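Local coordinates for regulatory protein SWI6 (Saccharomyces cerevisiae, PDB 2XFV) that acts in cell-cycle-dependent transcription as the shared subunit of the SBF and MBF complexes with Swi4 or Mbp1, and is represented here by its amino-terminal domain, at the interface of chains A and B. Sequence-based numbering; all coordinates share one arbitrary frame. Chains: chain A/B, Regulatory protein SWI6.

Contact 1: the interface of chains A and B. Residues chain A 83, 87, 96, 103-104, 106; chain B 100, 102-105.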
# COMPACT_ATOMS: atom_id res chain seq x y z
N LEU A 83 -12.90 2.23 1.11
CA LEU A 83 -11.77 1.34 1.37
C LEU A 83 -10.56 1.69 0.51
O LEU A 83 -9.43 1.73 0.99
CB LEU A 83 -12.18 -0.11 1.08
CG LEU A 83 -11.10 -1.20 0.96
CD1 LEU A 83 -10.40 -1.45 2.30
CD2 LEU A 83 -11.71 -2.49 0.41
N LEU A 87 -6.78 2.90 1.70
CA LEU A 87 -5.50 2.31 1.28
C LEU A 87 -4.57 3.33 0.62
O LEU A 87 -3.36 3.36 0.88
CB LEU A 87 -5.73 1.10 0.35
CG LEU A 87 -6.38 -0.11 1.05
CD1 LEU A 87 -7.13 -1.02 0.06
CD2 LEU A 87 -5.34 -0.90 1.83
N PHE A 96 1.19 1.98 5.49
CA PHE A 96 0.58 0.70 5.14
C PHE A 96 1.29 -0.45 5.84
O PHE A 96 0.65 -1.39 6.32
CB PHE A 96 0.53 0.45 3.63
CG PHE A 96 -0.20 -0.82 3.28
CD1 PHE A 96 -1.58 -0.85 3.27
CD2 PHE A 96 0.50 -2.00 3.05
CE1 PHE A 96 -2.26 -2.02 2.97
CE2 PHE A 96 -0.17 -3.17 2.76
CZ PHE A 96 -1.55 -3.19 2.72
N PHE A 103 -4.83 -6.09 6.88
CA PHE A 103 -5.25 -6.21 5.48
C PHE A 103 -4.76 -7.53 4.88
O PHE A 103 -3.63 -7.95 5.11
CB PHE A 103 -4.75 -5.01 4.66
CG PHE A 103 -5.42 -3.71 5.02
CD1 PHE A 103 -6.65 -3.39 4.47
CD2 PHE A 103 -4.83 -2.83 5.92
CE1 PHE A 103 -7.30 -2.20 4.81
CE2 PHE A 103 -5.46 -1.63 6.26
CZ PHE A 103 -6.70 -1.32 5.71
N GLU A 104 -5.63 -8.18 4.11
CA GLU A 104 -5.29 -9.42 3.43
C GLU A 104 -5.73 -9.34 1.96
O GLU A 104 -6.46 -8.43 1.58
CB GLU A 104 -5.97 -10.61 4.12
CG GLU A 104 -7.49 -10.60 4.00
CD GLU A 104 -8.16 -11.77 4.73
OE1 GLU A 104 -7.49 -12.42 5.56
OE2 GLU A 104 -9.35 -12.02 4.46
N GLU A 106 -7.86 -10.03 -1.36
CA GLU A 106 -9.22 -10.41 -1.72
C GLU A 106 -9.28 -11.92 -1.97
O GLU A 106 -8.26 -12.55 -2.29
CB GLU A 106 -9.64 -9.68 -3.00
CG GLU A 106 -9.00 -10.30 -4.26
CD GLU A 106 -9.14 -9.45 -5.51
OE1 GLU A 106 -9.64 -8.31 -5.43
OE2 GLU A 106 -8.74 -9.92 -6.59
N GLN B 100 -4.59 -1.41 -5.63
CA GLN B 100 -5.45 -0.82 -4.60
C GLN B 100 -6.70 -1.66 -4.35
O GLN B 100 -7.21 -1.73 -3.23
CB GLN B 100 -6.01 0.53 -5.05
CG GLN B 100 -5.12 1.73 -4.95
CD GLN B 100 -5.73 2.91 -5.67
OE1 GLN B 100 -5.06 3.90 -5.94
NE2 GLN B 100 -7.02 2.80 -6.00
N ALA B 102 -7.14 -4.78 -4.52
CA ALA B 102 -6.84 -6.18 -4.23
C ALA B 102 -6.83 -6.53 -2.74
O ALA B 102 -6.68 -7.71 -2.39
CB ALA B 102 -5.50 -6.59 -4.88
N PHE B 103 -6.99 -5.54 -1.86
CA PHE B 103 -6.90 -5.76 -0.42
C PHE B 103 -8.25 -5.62 0.30
O PHE B 103 -9.10 -4.81 -0.10
CB PHE B 103 -5.89 -4.79 0.22
CG PHE B 103 -4.47 -5.03 -0.19
CD1 PHE B 103 -3.67 -5.92 0.52
CD2 PHE B 103 -3.94 -4.39 -1.31
CE1 PHE B 103 -2.36 -6.16 0.13
CE2 PHE B 103 -2.63 -4.62 -1.70
CZ PHE B 103 -1.84 -5.51 -0.98
N GLU B 104 -8.45 -6.42 1.34
CA GLU B 104 -9.65 -6.33 2.17
C GLU B 104 -9.24 -6.22 3.64
O GLU B 104 -8.22 -6.79 4.07
CB GLU B 104 -10.55 -7.56 1.96
CG GLU B 104 -11.18 -7.66 0.56
CD GLU B 104 -12.30 -6.65 0.31
OE1 GLU B 104 -12.93 -6.20 1.29
OE2 GLU B 104 -12.56 -6.31 -0.86
N PHE B 105 -10.02 -5.46 4.41
CA PHE B 105 -9.76 -5.26 5.83
C PHE B 105 -10.11 -6.53 6.59
O PHE B 105 -11.14 -7.14 6.34
CB PHE B 105 -10.64 -4.11 6.35
CG PHE B 105 -10.37 -3.71 7.79
CD1 PHE B 105 -9.31 -2.87 8.12
CD2 PHE B 105 -11.21 -4.15 8.81
CE1 PHE B 105 -9.08 -2.49 9.44
CE2 PHE B 105 -10.99 -3.78 10.13
CZ PHE B 105 -9.93 -2.94 10.44
O HOH W 1 -11.68 -9.97 5.00

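Contact 2: the interface of chains A and B. Residues chain A 105-106; chain B 5, 7, 101-103.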
# COMPACT_ATOMS: atom_id res chain seq x y z
N PHE A 105 -5.27 -10.27 1.13
CA PHE A 105 -5.70 -10.31 -0.27
C PHE A 105 -7.19 -10.63 -0.38
O PHE A 105 -7.72 -11.45 0.39
CB PHE A 105 -4.94 -11.40 -1.03
CG PHE A 105 -3.51 -11.04 -1.36
CD1 PHE A 105 -3.05 -9.74 -1.26
CD2 PHE A 105 -2.63 -12.02 -1.80
CE1 PHE A 105 -1.74 -9.42 -1.57
CE2 PHE A 105 -1.32 -11.71 -2.12
CZ PHE A 105 -0.88 -10.41 -2.00
N GLU A 106 -7.86 -10.03 -1.36
CA GLU A 106 -9.22 -10.41 -1.72
C GLU A 106 -9.28 -11.92 -1.97
O GLU A 106 -8.26 -12.55 -2.29
CB GLU A 106 -9.64 -9.68 -3.00
CG GLU A 106 -9.00 -10.30 -4.26
CD GLU A 106 -9.14 -9.45 -5.51
OE1 GLU A 106 -9.64 -8.31 -5.43
OE2 GLU A 106 -8.74 -9.92 -6.59
N VAL B 5 -2.71 -12.78 -5.94
CA VAL B 5 -3.55 -11.94 -6.78
C VAL B 5 -2.79 -11.57 -8.05
O VAL B 5 -1.57 -11.42 -8.02
CB VAL B 5 -4.03 -10.65 -6.05
CG1 VAL B 5 -4.82 -11.01 -4.79
CG2 VAL B 5 -2.86 -9.75 -5.69
N ARG B 7 -2.82 -8.86 -11.55
CA ARG B 7 -3.39 -7.73 -12.28
C ARG B 7 -2.66 -7.60 -13.62
O ARG B 7 -1.56 -8.12 -13.79
CB ARG B 7 -3.25 -6.45 -11.44
CG ARG B 7 -4.09 -6.43 -10.15
CD ARG B 7 -5.57 -6.45 -10.49
NE ARG B 7 -6.46 -6.30 -9.34
CZ ARG B 7 -7.00 -7.31 -8.67
NH1 ARG B 7 -6.71 -8.56 -9.01
NH2 ARG B 7 -7.83 -7.08 -7.65
N ASP B 101 -7.22 -2.23 -5.43
CA ASP B 101 -8.50 -2.92 -5.36
C ASP B 101 -8.33 -4.39 -4.97
O ASP B 101 -9.27 -5.15 -5.06
CB ASP B 101 -9.30 -2.76 -6.67
CG ASP B 101 -8.66 -3.46 -7.86
OD1 ASP B 101 -7.61 -4.11 -7.68
OD2 ASP B 101 -9.20 -3.36 -8.98
N ALA B 102 -7.14 -4.78 -4.52
CA ALA B 102 -6.84 -6.18 -4.23
C ALA B 102 -6.83 -6.53 -2.74
O ALA B 102 -6.68 -7.71 -2.39
CB ALA B 102 -5.50 -6.59 -4.88
N PHE B 103 -6.99 -5.54 -1.86
CA PHE B 103 -6.90 -5.76 -0.42
C PHE B 103 -8.25 -5.62 0.30
O PHE B 103 -9.10 -4.81 -0.10
CB PHE B 103 -5.89 -4.79 0.22
CG PHE B 103 -4.47 -5.03 -0.19
CD1 PHE B 103 -3.67 -5.92 0.52
CD2 PHE B 103 -3.94 -4.39 -1.31
CE1 PHE B 103 -2.36 -6.16 0.13
CE2 PHE B 103 -2.63 -4.62 -1.70
CZ PHE B 103 -1.84 -5.51 -0.98

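Contact 1: the interface of chains A and B
The backbone N of B:Glu104 donates to the carbonyl O of A:Glu104 at 2.8 Å, and the reverse bond from A:Glu104 N to B:Glu104 O is almost as short. Together they close the ring of a small antiparallel ribbon in which strand 103-105 of one Swi6 amino-terminal domain pairs with the same strand of the other copy. Further along, A:Glu106 N donates to B:Ala102 O. Aromatic rings pack beside this ribbon. B:Phe103, with CG anti to the carbonyl carbon (chi1 -67°), turns its ring toward chain A. There A:Phe96 meets it edge-to-face, the planes 67° apart. CZ of A:Phe96 stands over one face, offset toward the rim, 4.0 Å from CE1 of B:Phe103. Methyl CD1 of A:Leu87, from helix 83-92, touches CB of B:Phe103 at 4.0 Å and also lies against the carbonyl O of B:Gln100. A:Leu83 sends CD2 to the carbonyl O of B:Phe103, 3.5 Å away, its side chain crossing that of B:Glu104 at about a right angle. The A:Phe103 ring has A:Leu87 CD2 over one face, 3.8 Å above the plane and toward the rim, while CE1 of A:Phe103 comes in plane to the edge of the B:Phe105 ring, 3.9 Å from CD1 of B:Phe105. An alanine in place of A:Phe103 would probably open a gap between A:Leu87 and B:Phe105 and leave the B:Phe105 ring freer to turn. On the polar flank, a water links A:Glu104 OE2 to the carbonyl O of B:Phe105, at 3.2 Å from each. The carboxylates of A:Glu106 and B:Glu104 are near but not in contact, and their like charges may repel weakly.

Contact 2: the interface of chains A and B
A:Glu106 and B:Arg7 reach toward each other tip to tip, carboxylate against guanidinium, in a salt bridge between the residue following strand 103-105 of one Swi6 amino-terminal domain and strand 2-9 of the other. The two planes are turned 36° apart. NH2 of B:Arg7 donates to OE2 of A:Glu106 at 3.2 Å; the acceptor lies in the guanidinium plane, but the donor meets the syn side of OE2 33° out of the carboxylate plane. NH2 of B:Arg7 also comes 3.1 Å from OE1 of A:Glu106, the closest approach of the two charged groups, though as a hydrogen bond it is bent and weak. The glutamate chain is extended beyond CG (chi2 -168°), which carries its carboxylate out to the arginine. B:Asp101, from the same chain as the arginine, probably steadies the guanidinium: its OD1 accepts from NE of B:Arg7 at 3.0 Å and from NH2 of the same arginine, a side-on grip by two nitrogens on one oxygen that probably limits rotation of the group and offsets part of its charge.

Apart from this charged pair, A:Phe105 and B:Phe103 lie side by side and point the same way from paired antiparallel strands, their CE1 atoms 3.7 Å apart. CZ of B:Phe103 sits in plane at the edge of the A:Phe105 ring. B:Val5 covers one face of the A:Phe105 ring, CG2 standing above its centre, while CG1 of B:Val5 touches CG of A:Phe105 at 3.7 Å.

Contact 1 and contact 2 are adjoining stretches of one interface, the centres of their C-alpha atoms about 7 Å apart, and they share A:Glu106, B:Ala102 and B:Phe103. Strand 103-105 of each chain runs through both. Contact 1 sets the chain B strand against helix 83-92 of chain A, whereas contact 2 carries the end of the chain A strand onto strand 2-9 of chain B. The whole interface departs from exact two-fold symmetry. Swi6 is known to assemble with Swi4 or Mbp1, and the structure alone does not show whether this pairing of two Swi6 domains forms outside the crystal.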